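Local coordinates for protein tyrosinase (Burkholderia thailandensis, PDB 5ZRD) that probably hydroxylates monophenols to catechols and oxidises these to quinones, using molecular oxygen at a pair of histidine-bound copper ions, at residues 216-224 with 231-239; 278-289 with 460-468. All coordinates share one frame; numbering follows the deposited sequence.

Overall arrangement
Contact 1 (216-224 with 231-239) and contact 2 (278-289 with 460-468) lie about 11 Å apart, centre to centre, and come in series along the chain. The first is local, joining the end of helix 205-221 to the start of helix 237-244. The second joins segments 171 residues apart and sets helix 274-285, which supplies copper ligands, against strand 456-466, an outermost strand of a four-stranded mixed sheet. W219 joins the two: its NE1 bonds to F287 O, and its ring packs edge-to-face with Y289 and H463. The helix-loop-helix junction of contact 1 thus backs the helix-strand interface of contact 2, which reaches the copper site at H281 and L467.

Contact 1: 216-224 with 231-239; sequences VRAWLKGDS and DPTRNGVYA
The last turn of helix 205-221 presents the carbonyls of W219, L220 and K221 to the 231-239 segment, and G222 CA and G236 CA lie 3.5 Å apart. V237 N bonds to W219 O at 2.8 Å, while the bond from Y238 N to L220 O is weak. Having no side chain, both glycines let the backbones close up, and the positive phi of G222 suits glycine. K221 O is gripped twice by T233, through a weak bond from its N and through OG1 at 3.0 Å, the hydroxyl lying 16° from the carbonyl plane. With chi1 at 81°, OG1 sits between the backbone N and carbonyl carbon of T233, where it also accepts from N235 N and closes an ST turn. A water lies 2.8 Å from L220 O and 2.7 Å from T233 O and accepts from A239 N. Apolar groups fill in beside these bonds. The CG2 branch of V237 reaches the edge of the W219 ring, 3.8 Å from CE3, and L220 CD2 lies 3.9 Å from CB, the branch point of V237. The aliphatic chain of K221 runs past D231 O, its CE 3.5 Å away, and its NZ turns to S224 O. This is a helix-loop-helix connection within the tyrosinase central domain: the last carbonyls of helix 205-221 receive the first N-H groups of helix 237-244, with G236 at the N-cap position.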
# COMPACT_ATOMS: atom_id res chain seq x y z
N VAL A 216 6.72 -11.47 -44.21
CA VAL A 216 5.38 -11.99 -44.07
C VAL A 216 5.28 -13.30 -44.86
O VAL A 216 4.64 -14.26 -44.38
CB VAL A 216 4.33 -10.96 -44.48
CG1 VAL A 216 2.96 -11.58 -44.70
CG2 VAL A 216 4.24 -9.85 -43.43
N ARG A 217 5.94 -13.36 -46.03
CA ARG A 217 5.81 -14.59 -46.88
C ARG A 217 6.48 -15.80 -46.20
O ARG A 217 6.00 -16.95 -46.29
CB ARG A 217 6.44 -14.36 -48.25
CG ARG A 217 5.64 -13.46 -49.18
CD ARG A 217 6.36 -13.33 -50.52
NE ARG A 217 6.32 -14.60 -51.24
CZ ARG A 217 7.25 -15.03 -52.10
NH1 ARG A 217 8.17 -14.20 -52.56
NH2 ARG A 217 7.28 -16.31 -52.42
N ALA A 218 7.59 -15.55 -45.52
CA ALA A 218 8.38 -16.59 -44.85
C ALA A 218 7.60 -17.13 -43.66
O ALA A 218 7.57 -18.31 -43.44
CB ALA A 218 9.71 -16.04 -44.40
N TRP A 219 7.05 -16.25 -42.85
CA TRP A 219 6.19 -16.66 -41.74
C TRP A 219 5.04 -17.52 -42.25
O TRP A 219 4.75 -18.58 -41.68
CB TRP A 219 5.65 -15.44 -41.01
CG TRP A 219 6.50 -14.93 -39.89
CD1 TRP A 219 7.46 -13.96 -39.96
CD2 TRP A 219 6.40 -15.28 -38.51
NE1 TRP A 219 7.97 -13.69 -38.71
CE2 TRP A 219 7.34 -14.49 -37.81
CE3 TRP A 219 5.63 -16.20 -37.79
CZ2 TRP A 219 7.50 -14.57 -36.43
CZ3 TRP A 219 5.80 -16.29 -36.43
CH2 TRP A 219 6.73 -15.50 -35.76
N LEU A 220 4.38 -17.09 -43.32
CA LEU A 220 3.25 -17.86 -43.89
C LEU A 220 3.73 -19.22 -44.43
O LEU A 220 3.10 -20.26 -44.20
CB LEU A 220 2.57 -17.04 -44.97
CG LEU A 220 1.72 -15.89 -44.44
CD1 LEU A 220 1.42 -14.92 -45.56
CD2 LEU A 220 0.42 -16.42 -43.85
N LYS A 221 4.85 -19.21 -45.14
CA LYS A 221 5.42 -20.43 -45.65
C LYS A 221 5.85 -21.36 -44.51
O LYS A 221 5.48 -22.51 -44.54
CB LYS A 221 6.64 -20.16 -46.52
CG LYS A 221 7.05 -21.37 -47.35
CD LYS A 221 8.18 -21.09 -48.34
CE LYS A 221 8.52 -22.30 -49.19
NZ LYS A 221 9.98 -22.38 -49.49
N GLY A 222 6.60 -20.88 -43.51
CA GLY A 222 7.27 -21.78 -42.53
C GLY A 222 8.70 -22.12 -42.95
O GLY A 222 9.36 -23.01 -42.39
N ASP A 223 9.20 -21.39 -43.95
CA ASP A 223 10.57 -21.54 -44.44
C ASP A 223 10.86 -20.28 -45.28
O ASP A 223 9.92 -19.47 -45.43
CB ASP A 223 10.68 -22.83 -45.27
CG ASP A 223 12.00 -23.51 -45.10
OD1 ASP A 223 13.01 -22.77 -44.93
OD2 ASP A 223 12.01 -24.77 -45.12
N SER A 224 12.09 -20.09 -45.80
CA SER A 224 12.35 -18.93 -46.71
C SER A 224 11.50 -19.12 -47.98
O SER A 224 11.42 -20.25 -48.51
CB SER A 224 13.80 -18.72 -47.09
OG SER A 224 14.69 -19.56 -46.38
N ASP A 231 4.09 -22.89 -51.96
CA ASP A 231 4.34 -24.13 -51.19
C ASP A 231 4.38 -23.95 -49.66
O ASP A 231 5.44 -23.99 -49.09
CB ASP A 231 5.63 -24.84 -51.64
CG ASP A 231 5.54 -25.38 -53.07
OD1 ASP A 231 4.43 -25.34 -53.68
OD2 ASP A 231 6.59 -25.85 -53.58
N PRO A 232 3.23 -23.76 -49.02
CA PRO A 232 3.28 -23.66 -47.55
C PRO A 232 3.63 -25.01 -46.93
O PRO A 232 3.00 -26.01 -47.25
CB PRO A 232 1.89 -23.15 -47.13
CG PRO A 232 1.00 -23.33 -48.35
CD PRO A 232 1.93 -23.30 -49.54
N THR A 233 4.66 -25.03 -46.08
CA THR A 233 4.97 -26.18 -45.21
C THR A 233 3.91 -26.30 -44.11
O THR A 233 2.98 -25.46 -43.99
CB THR A 233 6.37 -26.07 -44.59
OG1 THR A 233 6.34 -25.21 -43.45
CG2 THR A 233 7.42 -25.59 -45.58
N ARG A 234 4.08 -27.33 -43.28
CA ARG A 234 3.17 -27.66 -42.18
C ARG A 234 3.51 -26.82 -40.94
O ARG A 234 2.81 -26.91 -39.97
CB ARG A 234 3.23 -29.17 -41.82
CG ARG A 234 4.54 -29.61 -41.17
CD ARG A 234 4.64 -31.05 -40.65
NE ARG A 234 4.86 -32.01 -41.72
CZ ARG A 234 3.88 -32.52 -42.46
NH1 ARG A 234 4.20 -33.20 -43.56
NH2 ARG A 234 2.60 -32.36 -42.12
N ASN A 235 4.57 -26.02 -40.98
CA ASN A 235 4.99 -25.25 -39.80
C ASN A 235 4.61 -23.77 -39.86
O ASN A 235 4.81 -23.08 -38.85
CB ASN A 235 6.51 -25.15 -39.71
CG ASN A 235 7.11 -26.52 -39.77
OD1 ASN A 235 7.87 -26.80 -40.69
ND2 ASN A 235 6.68 -27.38 -38.85
N GLY A 236 4.22 -23.27 -41.01
CA GLY A 236 4.04 -21.84 -41.21
C GLY A 236 2.70 -21.32 -40.65
O GLY A 236 1.93 -22.07 -40.08
N VAL A 237 2.46 -20.03 -40.82
CA VAL A 237 1.23 -19.44 -40.34
C VAL A 237 0.06 -19.95 -41.18
O VAL A 237 -1.04 -20.06 -40.66
CB VAL A 237 1.27 -17.90 -40.36
CG1 VAL A 237 -0.04 -17.32 -39.82
CG2 VAL A 237 2.47 -17.40 -39.57
N TYR A 238 0.30 -20.29 -42.44
CA TYR A 238 -0.77 -20.81 -43.26
C TYR A 238 -1.33 -22.10 -42.65
O TYR A 238 -2.59 -22.23 -42.40
CB TYR A 238 -0.27 -21.03 -44.69
CG TYR A 238 -1.29 -21.63 -45.62
CD1 TYR A 238 -1.48 -23.01 -45.69
CD2 TYR A 238 -2.08 -20.83 -46.43
CE1 TYR A 238 -2.42 -23.56 -46.56
CE2 TYR A 238 -3.02 -21.37 -47.30
CZ TYR A 238 -3.19 -22.74 -47.37
OH TYR A 238 -4.12 -23.25 -48.23
N ALA A 239 -0.42 -23.04 -42.42
CA ALA A 239 -0.78 -24.30 -41.74
C ALA A 239 -1.45 -24.03 -40.39
O ALA A 239 -2.35 -24.77 -40.02
CB ALA A 239 0.45 -25.15 -41.53
O HOH W 1 2.39 -22.88 -43.62

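Contact 2: 278-289 with 460-468; sequences NDIHLAVGGFDY and YLGHKSILS. With CU (copper (II) ion), chain K; O (oxygen atom), chain L.
D279 and N278 meet S465, H463 and L467 where a helix of the tyrosinase di-copper core crosses a sheet-edge strand, the axes 7.8 Å apart and at 80°. The tight part joins the buried D279, H463, S465 and Y289. S465 OG donates to D279 OD1 at 2.6 Å, on its anti side, and a water that accepts from S465 N donates to the same oxygen. H463 NE2 points almost straight (174°) at D279 OD2, coming from above the carboxylate plane. With chi1 at 71°, the H463 ring stands where ND1 meets Y289 OH at 2.8 Å, so both its nitrogens find partners, as suits histidine. The edge of the Y289 ring turns to the imidazole face, an offset edge-to-face pair. Y460, the partly exposed end, donates its OH to Y289 OH. Looser are the N278 ND2 to S465 O bond, 3.3 Å long, and partly exposed I466, whose CB points away from the helix. Just past the strand L467 packs closely, CB and CD2 each 3.5 Å from N278 OD1, CD1 on L282 CD2. H281 NE2 binds the copper ion together with H277, H320 and the oxygen atom, its ND1 held by M304 O; L467 CD2 sits over the H281 ring face, 4.0 Å from its centroid.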
# COMPACT_ATOMS: atom_id res chain seq x y z
N ASN A 278 -1.26 -14.25 -33.23
CA ASN A 278 -0.01 -13.88 -32.59
C ASN A 278 1.12 -13.80 -33.63
O ASN A 278 1.87 -12.80 -33.65
CB ASN A 278 0.34 -14.83 -31.44
CG ASN A 278 -0.52 -14.62 -30.22
OD1 ASN A 278 -1.43 -13.78 -30.23
ND2 ASN A 278 -0.26 -15.37 -29.18
N ASP A 279 1.22 -14.79 -34.51
CA ASP A 279 2.31 -14.81 -35.52
C ASP A 279 2.32 -13.56 -36.38
O ASP A 279 3.39 -12.99 -36.65
CB ASP A 279 2.21 -16.04 -36.43
CG ASP A 279 2.36 -17.38 -35.67
OD1 ASP A 279 2.93 -17.42 -34.55
OD2 ASP A 279 1.89 -18.40 -36.22
N ILE A 280 1.14 -13.10 -36.80
CA ILE A 280 1.03 -12.05 -37.77
C ILE A 280 1.46 -10.76 -37.07
O ILE A 280 2.14 -9.95 -37.64
CB ILE A 280 -0.39 -11.97 -38.40
CG1 ILE A 280 -0.70 -13.13 -39.35
CG2 ILE A 280 -0.62 -10.65 -39.10
CD1 ILE A 280 0.27 -13.30 -40.52
N HIS A 281 1.02 -10.56 -35.84
CA HIS A 281 1.50 -9.47 -35.05
C HIS A 281 3.03 -9.48 -34.99
O HIS A 281 3.63 -8.45 -35.09
CB HIS A 281 0.94 -9.58 -33.63
CG HIS A 281 -0.40 -8.97 -33.44
ND1 HIS A 281 -0.56 -7.70 -32.92
CD2 HIS A 281 -1.65 -9.47 -33.63
CE1 HIS A 281 -1.85 -7.45 -32.78
NE2 HIS A 281 -2.54 -8.50 -33.27
N LEU A 282 3.67 -10.62 -34.72
CA LEU A 282 5.10 -10.58 -34.54
C LEU A 282 5.81 -10.33 -35.89
O LEU A 282 6.81 -9.65 -35.94
CB LEU A 282 5.60 -11.87 -33.89
CG LEU A 282 5.08 -12.18 -32.49
CD1 LEU A 282 6.03 -13.09 -31.74
CD2 LEU A 282 4.81 -10.93 -31.67
N ALA A 283 5.32 -10.91 -36.96
CA ALA A 283 5.94 -10.72 -38.27
C ALA A 283 5.87 -9.25 -38.69
O ALA A 283 6.89 -8.60 -39.00
CB ALA A 283 5.26 -11.60 -39.28
N VAL A 284 4.66 -8.70 -38.67
CA VAL A 284 4.44 -7.31 -39.02
C VAL A 284 5.11 -6.38 -38.00
O VAL A 284 5.55 -5.29 -38.35
CB VAL A 284 2.94 -7.04 -39.11
CG1 VAL A 284 2.67 -5.55 -39.17
CG2 VAL A 284 2.32 -7.75 -40.30
N GLY A 285 5.18 -6.78 -36.74
CA GLY A 285 5.62 -5.88 -35.63
C GLY A 285 7.08 -6.06 -35.19
O GLY A 285 7.46 -5.49 -34.15
N GLY A 286 7.89 -6.86 -35.90
CA GLY A 286 9.36 -6.74 -35.82
C GLY A 286 10.17 -8.03 -35.70
O GLY A 286 11.42 -7.95 -35.59
N PHE A 287 9.55 -9.21 -35.72
CA PHE A 287 10.30 -10.48 -35.65
C PHE A 287 10.51 -11.09 -37.05
O PHE A 287 9.54 -11.40 -37.80
CB PHE A 287 9.56 -11.47 -34.76
CG PHE A 287 9.50 -11.06 -33.32
CD1 PHE A 287 8.64 -10.06 -32.91
CD2 PHE A 287 10.31 -11.66 -32.38
CE1 PHE A 287 8.60 -9.65 -31.59
CE2 PHE A 287 10.24 -11.28 -31.05
CZ PHE A 287 9.39 -10.27 -30.66
N ASP A 288 11.79 -11.22 -37.41
CA ASP A 288 12.26 -12.00 -38.56
C ASP A 288 11.88 -13.44 -38.35
O ASP A 288 12.24 -13.95 -37.30
CB ASP A 288 13.81 -11.95 -38.59
CG ASP A 288 14.38 -11.72 -39.99
OD1 ASP A 288 13.66 -11.80 -41.02
OD2 ASP A 288 15.60 -11.44 -40.06
N TYR A 289 11.21 -14.14 -39.28
CA TYR A 289 10.99 -15.62 -39.06
C TYR A 289 12.34 -16.31 -38.80
O TYR A 289 12.43 -17.25 -37.98
CB TYR A 289 10.31 -16.36 -40.22
CG TYR A 289 9.72 -17.70 -39.84
CD1 TYR A 289 8.71 -17.78 -38.89
CD2 TYR A 289 10.14 -18.90 -40.42
CE1 TYR A 289 8.14 -18.99 -38.52
CE2 TYR A 289 9.60 -20.12 -40.05
CZ TYR A 289 8.57 -20.17 -39.11
OH TYR A 289 7.97 -21.35 -38.73
N TYR A 460 13.32 -29.34 -37.96
CA TYR A 460 12.63 -28.15 -37.48
C TYR A 460 11.22 -28.57 -37.07
O TYR A 460 10.49 -29.03 -37.91
CB TYR A 460 12.64 -27.03 -38.52
CG TYR A 460 11.89 -25.80 -38.06
CD1 TYR A 460 12.06 -25.29 -36.78
CD2 TYR A 460 10.93 -25.22 -38.87
CE1 TYR A 460 11.33 -24.20 -36.34
CE2 TYR A 460 10.21 -24.11 -38.46
CZ TYR A 460 10.39 -23.61 -37.18
OH TYR A 460 9.67 -22.51 -36.80
N LEU A 461 10.87 -28.45 -35.79
CA LEU A 461 9.54 -28.95 -35.29
C LEU A 461 8.46 -27.87 -35.31
O LEU A 461 7.28 -28.19 -35.22
CB LEU A 461 9.75 -29.45 -33.87
CG LEU A 461 10.88 -30.48 -33.70
CD1 LEU A 461 10.95 -30.96 -32.27
CD2 LEU A 461 10.67 -31.66 -34.64
N GLY A 462 8.85 -26.59 -35.37
CA GLY A 462 7.90 -25.50 -35.50
C GLY A 462 8.21 -24.33 -34.57
O GLY A 462 9.25 -24.32 -33.91
N HIS A 463 7.30 -23.33 -34.57
CA HIS A 463 7.39 -22.11 -33.76
C HIS A 463 6.15 -21.96 -32.85
O HIS A 463 5.11 -22.56 -33.06
CB HIS A 463 7.56 -20.89 -34.66
CG HIS A 463 6.32 -20.54 -35.42
ND1 HIS A 463 6.09 -20.98 -36.70
CD2 HIS A 463 5.22 -19.84 -35.06
CE1 HIS A 463 4.91 -20.53 -37.12
NE2 HIS A 463 4.36 -19.84 -36.13
N LYS A 464 6.32 -21.16 -31.82
CA LYS A 464 5.27 -20.68 -30.97
C LYS A 464 5.56 -19.21 -30.68
O LYS A 464 6.62 -18.88 -30.17
CB LYS A 464 5.21 -21.46 -29.66
CG LYS A 464 4.13 -21.03 -28.65
CD LYS A 464 4.29 -21.81 -27.36
CE LYS A 464 3.36 -21.39 -26.24
NZ LYS A 464 2.05 -22.06 -26.40
N SER A 465 4.57 -18.37 -30.98
CA SER A 465 4.61 -16.95 -30.81
C SER A 465 3.88 -16.56 -29.52
O SER A 465 2.69 -16.79 -29.39
CB SER A 465 3.99 -16.28 -32.01
OG SER A 465 4.83 -16.35 -33.17
N ILE A 466 4.59 -15.95 -28.59
CA ILE A 466 3.97 -15.37 -27.39
C ILE A 466 3.88 -13.84 -27.60
O ILE A 466 4.87 -13.08 -27.45
CB ILE A 466 4.75 -15.73 -26.12
CG1 ILE A 466 4.88 -17.25 -25.89
CG2 ILE A 466 4.08 -15.10 -24.90
CD1 ILE A 466 5.90 -17.92 -26.76
N LEU A 467 2.71 -13.41 -28.01
CA LEU A 467 2.42 -11.99 -28.11
C LEU A 467 2.21 -11.48 -26.70
O LEU A 467 1.32 -11.95 -26.02
CB LEU A 467 1.13 -11.78 -28.90
CG LEU A 467 0.65 -10.35 -29.06
CD1 LEU A 467 1.67 -9.51 -29.81
CD2 LEU A 467 -0.69 -10.34 -29.79
N SER A 468 3.08 -10.58 -26.28
CA SER A 468 3.00 -10.12 -24.92
C SER A 468 2.99 -8.59 -24.93
O SER A 468 2.41 -7.97 -25.82
CB SER A 468 4.10 -10.73 -24.10
OG SER A 468 3.96 -10.36 -22.73
CU CU K . -4.38 -8.86 -32.57
O O L . -4.23 -8.68 -30.41
O HOH W 2 2.40 -19.26 -32.75